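Local coordinates for CheC, inhibitor of MCP methylation / FliN fusion protein (Thermotoga maritima, PDB 4HYN) that probably dephosphorylates the phosphorylated chemotaxis regulator CheY, acting as a flagellar rotor protein of the CheC phosphatase family, at residues A[9-13]-A[41-45]; A[27-33]-A[87-91]; A[126-130]-A[194-198]. One frame throughout, in Å; residues are numbered along the deposited sequence.

Contact 1 (A[9-13]-A[41-45]); sequences KDMIG and TVREE
Residues 9-13 form a turn of the long helix 6-30 and residues 41-45 an extended run of strand 35-46, one of the sheet's two edge strands within the chain. Their axes come within 8.7 Å, with N-to-C directions at 139°, and the nearest CA atoms are those of Lys9 and Val42, 6.3 Å apart. Val42 (t) points at the helix; its compact beta-branched side chain suits a strand. Its CG1 lies 4.0 Å from Lys9 CG and 3.8 Å from CG2 of Ile12, which also touches Val188 of helix 185-200. Lys9 (m, t, t, p) runs its aliphatic arm past the strand, CD 3.9 Å from Val42 O, carrying NZ to 3.7 Å from Glu44 OE1, a long salt bridge. A water O accepts from Lys9 NZ (2.7 Å) and donates to Glu44 OE1 (2.8 Å), bridging the pair. Glu44 also accepts hydrogen bonds from the backbone N of Val3 and Leu4. Such helix-on-sheet packing characterises an alpha/beta layer: apolar carbons make the close contact, while the charges meet loosely and through solvent, so the polar link probably supplements a mainly apolar fit.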
# COMPACT_ATOMS: atom_id res chain seq x y z
N LYS A 9 -10.74 -11.94 2.54
CA LYS A 9 -9.85 -11.22 3.44
C LYS A 9 -8.58 -12.03 3.65
O LYS A 9 -7.50 -11.47 3.78
CB LYS A 9 -10.51 -10.97 4.80
CG LYS A 9 -11.60 -9.92 4.81
CD LYS A 9 -11.92 -9.53 6.25
CE LYS A 9 -13.03 -8.53 6.33
NZ LYS A 9 -14.28 -9.10 5.77
N ASP A 10 -8.71 -13.36 3.72
CA ASP A 10 -7.54 -14.23 3.89
C ASP A 10 -6.63 -14.17 2.65
O ASP A 10 -5.41 -14.23 2.77
CB ASP A 10 -7.96 -15.68 4.16
CG ASP A 10 -8.28 -15.94 5.63
OD1 ASP A 10 -7.45 -15.59 6.51
OD2 ASP A 10 -9.36 -16.52 5.91
N MSE A 11 -7.24 -14.04 1.47
CA MSE A 11 -6.46 -13.94 0.25
C MSE A 11 -5.66 -12.63 0.27
O MSE A 11 -4.49 -12.62 -0.11
CB MSE A 11 -7.37 -13.95 -0.99
CG MSE A 11 -6.63 -13.56 -2.26
SE MSE A 11 -7.78 -13.00 -3.69
CE MSE A 11 -8.25 -11.24 -3.03
N ILE A 12 -6.31 -11.55 0.71
CA ILE A 12 -5.69 -10.24 0.81
C ILE A 12 -4.41 -10.33 1.63
O ILE A 12 -3.38 -9.76 1.25
CB ILE A 12 -6.62 -9.21 1.52
CG1 ILE A 12 -7.82 -8.86 0.65
CG2 ILE A 12 -5.85 -7.96 1.90
CD1 ILE A 12 -7.45 -8.36 -0.72
N GLY A 13 -4.49 -11.02 2.76
CA GLY A 13 -3.33 -11.17 3.62
C GLY A 13 -2.24 -12.01 2.99
O GLY A 13 -1.06 -11.66 3.05
N THR A 41 -3.50 -6.93 9.88
CA THR A 41 -4.91 -6.57 9.76
C THR A 41 -5.46 -6.38 8.34
O THR A 41 -4.73 -5.99 7.43
CB THR A 41 -5.17 -5.30 10.61
OG1 THR A 41 -5.11 -5.65 12.00
CG2 THR A 41 -6.50 -4.67 10.30
N VAL A 42 -6.73 -6.74 8.18
CA VAL A 42 -7.48 -6.57 6.93
C VAL A 42 -8.89 -6.19 7.40
O VAL A 42 -9.60 -6.99 8.01
CB VAL A 42 -7.55 -7.86 6.07
CG1 VAL A 42 -8.32 -7.58 4.78
CG2 VAL A 42 -6.15 -8.35 5.73
N ARG A 43 -9.27 -4.95 7.13
CA ARG A 43 -10.55 -4.42 7.57
C ARG A 43 -11.45 -3.94 6.43
O ARG A 43 -10.99 -3.28 5.50
CB ARG A 43 -10.26 -3.27 8.54
CG ARG A 43 -11.43 -2.39 8.96
CD ARG A 43 -10.90 -1.24 9.83
NE ARG A 43 -11.94 -0.37 10.35
CZ ARG A 43 -12.62 -0.59 11.47
NH1 ARG A 43 -12.37 -1.66 12.22
NH2 ARG A 43 -13.53 0.30 11.88
N GLU A 44 -12.72 -4.31 6.48
CA GLU A 44 -13.67 -3.86 5.47
C GLU A 44 -14.26 -2.56 6.00
O GLU A 44 -14.60 -2.46 7.17
CB GLU A 44 -14.77 -4.88 5.23
CG GLU A 44 -15.68 -4.48 4.07
CD GLU A 44 -16.65 -5.56 3.65
OE1 GLU A 44 -16.60 -6.69 4.19
OE2 GLU A 44 -17.48 -5.27 2.76
N GLU A 45 -14.39 -1.58 5.12
CA GLU A 45 -14.88 -0.27 5.52
C GLU A 45 -15.70 0.41 4.44
O GLU A 45 -15.42 0.25 3.25
CB GLU A 45 -13.65 0.60 5.84
CG GLU A 45 -13.92 1.86 6.62
CD GLU A 45 -14.06 1.60 8.10
OE1 GLU A 45 -13.02 1.55 8.79
OE2 GLU A 45 -15.20 1.45 8.58
O HOH W 1 -16.04 -7.38 6.80

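Contact 2 (A[27-33]-A[87-91]); sequences LSMILGR and DLMMG
Two helix ends meet here. Residues 27-30 finish helix 6-30, after which Leu31 (phi/psi -91/173) leaves the helix, Gly32 (-106/23) bends the chain and Arg33 (-117/151) is extended; Ser28 OG donates a very short 2.5 Å hydrogen bond to Arg33 O, tying this exit to the last turn. Residues 87-89 finish helix 79-89, closed by a Schellman motif at Gly91, whose phi of 112° would jam a CB against the preceding carbonyl and so calls for glycine. The nearest CA atoms are those of Leu31 and Met89, 7.3 Å apart.

The main bump is Met89, a selenomethionine with chi1 and chi2 both m. Its CB points sideways, but the flexible end swings across so that CE enters the hollow between Leu27 and Leu31, one turn apart, lying 3.3 Å from Leu27 CD2 and 3.3 Å from Leu31 CD1; SE meets Ile30 CG2 at 4.1 Å. In return Leu31 (chi1 m) pushes CD2 to 3.3 Å from Leu88 CB. Beyond the helix end, Arg33 NE lies 4.3 Å from Leu88 CD1 while its NH1 bonds Glu172 O. Ala108 and Ala112 of helix 103-128, small enough to leave room, also touch Met89. The contact thus joins two helix C-termini at the fold's periphery. The segments share no hydrogen bond: a flexible selenomethionine fitted among branched leucine and isoleucine side chains makes the interface apolar.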
# COMPACT_ATOMS: atom_id res chain seq x y z
N LEU A 27 13.59 -3.38 -2.06
CA LEU A 27 13.88 -2.23 -1.21
C LEU A 27 15.11 -2.56 -0.38
O LEU A 27 15.97 -1.72 -0.16
CB LEU A 27 12.67 -1.98 -0.30
CG LEU A 27 12.40 -0.58 0.24
CD1 LEU A 27 12.88 -0.41 1.65
CD2 LEU A 27 13.05 0.43 -0.69
N SER A 28 15.16 -3.81 0.07
CA SER A 28 16.25 -4.31 0.87
C SER A 28 17.52 -4.39 0.04
O SER A 28 18.62 -4.27 0.56
CB SER A 28 15.90 -5.70 1.38
OG SER A 28 16.91 -6.22 2.23
N MSE A 29 17.34 -4.67 -1.25
CA MSE A 29 18.46 -4.79 -2.18
C MSE A 29 19.09 -3.42 -2.45
O MSE A 29 20.30 -3.30 -2.57
CB MSE A 29 17.96 -5.42 -3.48
CG MSE A 29 18.82 -6.56 -3.96
SE MSE A 29 19.09 -7.85 -2.55
CE MSE A 29 21.01 -7.66 -2.30
N ILE A 30 18.24 -2.40 -2.53
CA ILE A 30 18.65 -1.03 -2.78
C ILE A 30 19.44 -0.54 -1.56
O ILE A 30 20.49 0.10 -1.69
CB ILE A 30 17.41 -0.12 -3.02
CG1 ILE A 30 16.77 -0.45 -4.37
CG2 ILE A 30 17.80 1.33 -2.97
CD1 ILE A 30 15.50 0.37 -4.67
N LEU A 31 18.89 -0.82 -0.38
CA LEU A 31 19.51 -0.46 0.89
C LEU A 31 20.37 -1.66 1.31
O LEU A 31 20.34 -2.71 0.66
CB LEU A 31 18.43 -0.19 1.94
CG LEU A 31 17.52 1.02 1.71
CD1 LEU A 31 16.09 0.60 1.77
CD2 LEU A 31 17.78 2.03 2.77
N GLY A 32 21.16 -1.53 2.37
CA GLY A 32 21.98 -2.68 2.73
C GLY A 32 21.45 -3.38 3.96
O GLY A 32 22.20 -4.07 4.66
N ARG A 33 20.16 -3.20 4.22
CA ARG A 33 19.50 -3.75 5.39
C ARG A 33 18.40 -4.76 5.08
O ARG A 33 17.75 -4.70 4.02
CB ARG A 33 18.87 -2.62 6.21
CG ARG A 33 19.87 -1.60 6.70
CD ARG A 33 19.18 -0.46 7.41
NE ARG A 33 20.12 0.61 7.74
CZ ARG A 33 20.39 1.00 8.98
NH1 ARG A 33 19.80 0.40 10.01
NH2 ARG A 33 21.19 2.03 9.19
N ASP A 87 15.50 9.48 4.39
CA ASP A 87 16.84 9.53 4.96
C ASP A 87 17.64 8.30 4.53
O ASP A 87 18.82 8.41 4.20
CB ASP A 87 16.77 9.62 6.49
CG ASP A 87 18.12 9.94 7.12
OD1 ASP A 87 18.54 9.18 8.02
OD2 ASP A 87 18.76 10.95 6.74
N LEU A 88 16.99 7.14 4.53
CA LEU A 88 17.62 5.88 4.13
C LEU A 88 18.03 5.93 2.65
O LEU A 88 19.16 5.60 2.30
CB LEU A 88 16.66 4.72 4.36
CG LEU A 88 16.92 3.73 5.51
CD1 LEU A 88 18.10 4.16 6.32
CD2 LEU A 88 15.67 3.59 6.36
N MSE A 89 17.11 6.37 1.79
CA MSE A 89 17.37 6.48 0.36
C MSE A 89 18.51 7.47 0.08
O MSE A 89 19.25 7.31 -0.89
CB MSE A 89 16.13 6.95 -0.40
CG MSE A 89 14.99 5.93 -0.54
SE MSE A 89 15.44 4.35 -1.64
CE MSE A 89 15.08 2.99 -0.31
N MSE A 90 18.64 8.49 0.92
CA MSE A 90 19.67 9.50 0.75
C MSE A 90 21.03 9.15 1.35
O MSE A 90 21.96 9.94 1.27
CB MSE A 90 19.17 10.85 1.26
CG MSE A 90 18.20 11.51 0.30
SE MSE A 90 16.94 12.69 1.16
CE MSE A 90 18.10 14.20 1.48
N GLY A 91 21.14 7.96 1.93
CA GLY A 91 22.40 7.51 2.51
C GLY A 91 22.46 7.38 4.02
O GLY A 91 23.33 6.68 4.54

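Contact 3 (A[126-130]-A[194-198]); sequences ELLGI and YFTKK
Residues 126-128 end helix 103-128, and Gly129 (phi/psi 72/38) turns the chain into the extended Ile130; residues 194-198 belong to helix 185-200. The CA atoms of Leu128 and Tyr194 are 5.8 Å apart, the closest pair. Tyr194 (chi1 m) comes first: its flat ring receives Ile130 CG2 over one face, 4.2 Å from the centroid and 6° off the normal, a CH-pi contact, while its CB lies 4.1 Å from Leu128 CD2. Its hydroxyl reaches Gly68 O in a weak hydrogen bond. Phe195 (t) follows, with its CB 4.0 Å from Leu128 CD2 and its CE1 4.4 Å from Leu127 CD1; both leucine methyls lie at the ring edge, and the Phe195 side chain also touches Met11 and Ile15 of helix 6-30. One turn after Tyr194, Lys198 (p, t, p, t) extends NZ to 3.3 Å from Leu127 O, a weak hydrogen bond. A lysine suits a helix's C-terminal end, where carbonyls lack helical partners, and glycine suits position 129 because of its positive phi; a CB there would point toward the lysine's helix. Together these residues join the C-terminal helix to the second long helix of the CheC-like alpha/beta fold.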
# COMPACT_ATOMS: atom_id res chain seq x y z
N GLU A 126 2.28 -12.43 -11.63
CA GLU A 126 2.73 -13.81 -11.70
C GLU A 126 1.83 -14.68 -10.84
O GLU A 126 1.41 -15.75 -11.25
CB GLU A 126 4.19 -13.92 -11.25
CG GLU A 126 5.17 -13.22 -12.19
CD GLU A 126 6.60 -13.16 -11.66
OE1 GLU A 126 6.79 -13.08 -10.43
OE2 GLU A 126 7.53 -13.17 -12.50
N LEU A 127 1.47 -14.16 -9.67
CA LEU A 127 0.63 -14.88 -8.72
C LEU A 127 -0.75 -15.21 -9.28
O LEU A 127 -1.18 -16.35 -9.25
CB LEU A 127 0.52 -14.09 -7.41
CG LEU A 127 0.44 -14.81 -6.06
CD1 LEU A 127 -0.99 -15.20 -5.75
CD2 LEU A 127 1.35 -16.05 -6.04
N LEU A 128 -1.41 -14.20 -9.85
CA LEU A 128 -2.75 -14.38 -10.40
C LEU A 128 -2.82 -14.90 -11.83
O LEU A 128 -3.91 -15.24 -12.32
CB LEU A 128 -3.56 -13.08 -10.28
CG LEU A 128 -3.89 -12.64 -8.85
CD1 LEU A 128 -4.78 -11.42 -8.88
CD2 LEU A 128 -4.57 -13.78 -8.09
N GLY A 129 -1.67 -14.99 -12.50
CA GLY A 129 -1.63 -15.48 -13.87
C GLY A 129 -2.22 -14.50 -14.87
O GLY A 129 -2.87 -14.89 -15.83
N ILE A 130 -1.98 -13.22 -14.65
CA ILE A 130 -2.51 -12.20 -15.53
C ILE A 130 -1.61 -10.97 -15.48
O ILE A 130 -1.01 -10.68 -14.45
CB ILE A 130 -3.96 -11.82 -15.10
CG1 ILE A 130 -4.59 -10.89 -16.14
CG2 ILE A 130 -3.96 -11.20 -13.72
CD1 ILE A 130 -4.80 -11.54 -17.50
N TYR A 194 -9.77 -14.51 -10.04
CA TYR A 194 -8.53 -15.01 -10.62
C TYR A 194 -7.86 -16.01 -9.67
O TYR A 194 -7.29 -17.01 -10.09
CB TYR A 194 -7.55 -13.86 -10.85
CG TYR A 194 -7.82 -13.02 -12.07
CD1 TYR A 194 -8.01 -11.64 -11.95
CD2 TYR A 194 -7.85 -13.58 -13.34
CE1 TYR A 194 -8.23 -10.84 -13.06
CE2 TYR A 194 -8.07 -12.79 -14.47
CZ TYR A 194 -8.26 -11.42 -14.32
OH TYR A 194 -8.49 -10.62 -15.41
N PHE A 195 -7.93 -15.68 -8.38
CA PHE A 195 -7.34 -16.49 -7.32
C PHE A 195 -7.99 -17.86 -7.14
O PHE A 195 -7.30 -18.87 -7.02
CB PHE A 195 -7.41 -15.71 -6.02
CG PHE A 195 -6.64 -16.33 -4.89
CD1 PHE A 195 -5.26 -16.15 -4.79
CD2 PHE A 195 -7.30 -17.01 -3.87
CE1 PHE A 195 -4.56 -16.64 -3.71
CE2 PHE A 195 -6.61 -17.52 -2.78
CZ PHE A 195 -5.23 -17.33 -2.70
N THR A 196 -9.32 -17.90 -7.11
CA THR A 196 -10.01 -19.17 -6.92
C THR A 196 -9.89 -20.11 -8.10
O THR A 196 -9.85 -21.33 -7.91
CB THR A 196 -11.48 -18.99 -6.53
OG1 THR A 196 -12.11 -18.05 -7.41
CG2 THR A 196 -11.56 -18.50 -5.12
N LYS A 197 -9.79 -19.55 -9.30
CA LYS A 197 -9.65 -20.35 -10.50
C LYS A 197 -8.40 -21.24 -10.43
O LYS A 197 -8.45 -22.40 -10.84
CB LYS A 197 -9.59 -19.48 -11.75
CG LYS A 197 -9.42 -20.27 -13.05
CD LYS A 197 -9.16 -19.35 -14.22
CE LYS A 197 -8.89 -20.13 -15.50
NZ LYS A 197 -8.62 -19.20 -16.64
N LYS A 198 -7.29 -20.71 -9.92
CA LYS A 198 -6.11 -21.53 -9.84
C LYS A 198 -5.90 -22.29 -8.52
O LYS A 198 -4.94 -23.06 -8.39
CB LYS A 198 -4.84 -20.82 -10.33
CG LYS A 198 -4.44 -19.57 -9.62
CD LYS A 198 -2.94 -19.33 -9.82
CE LYS A 198 -2.55 -19.17 -11.28
NZ LYS A 198 -1.09 -18.86 -11.40

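How the contacts relate
Contacts 1 and 2 both use helix 6-30, one near its start and the other at its end, on opposite sides of the chain's centre; their centres are about 29 Å apart and their nearest atoms about 17 Å. Their segments alternate along the chain, whereas contact 3 comes after both. Contact 3 lies about 18 Å from contact 1, centre to centre, and touches it: Met11 SE is 3.6 Å from Phe195 CB. From contact 2 its centre is about 32 Å away, yet helix 103-128 links them, since its alanines also pack on Met89. Helices 6-30 and 103-128 each lead into an outermost strand of the antiparallel sheet, consistent with an internally repeated CheC-like fold. Contact 1 joins helix to strand, contacts 2 and 3 helix to helix.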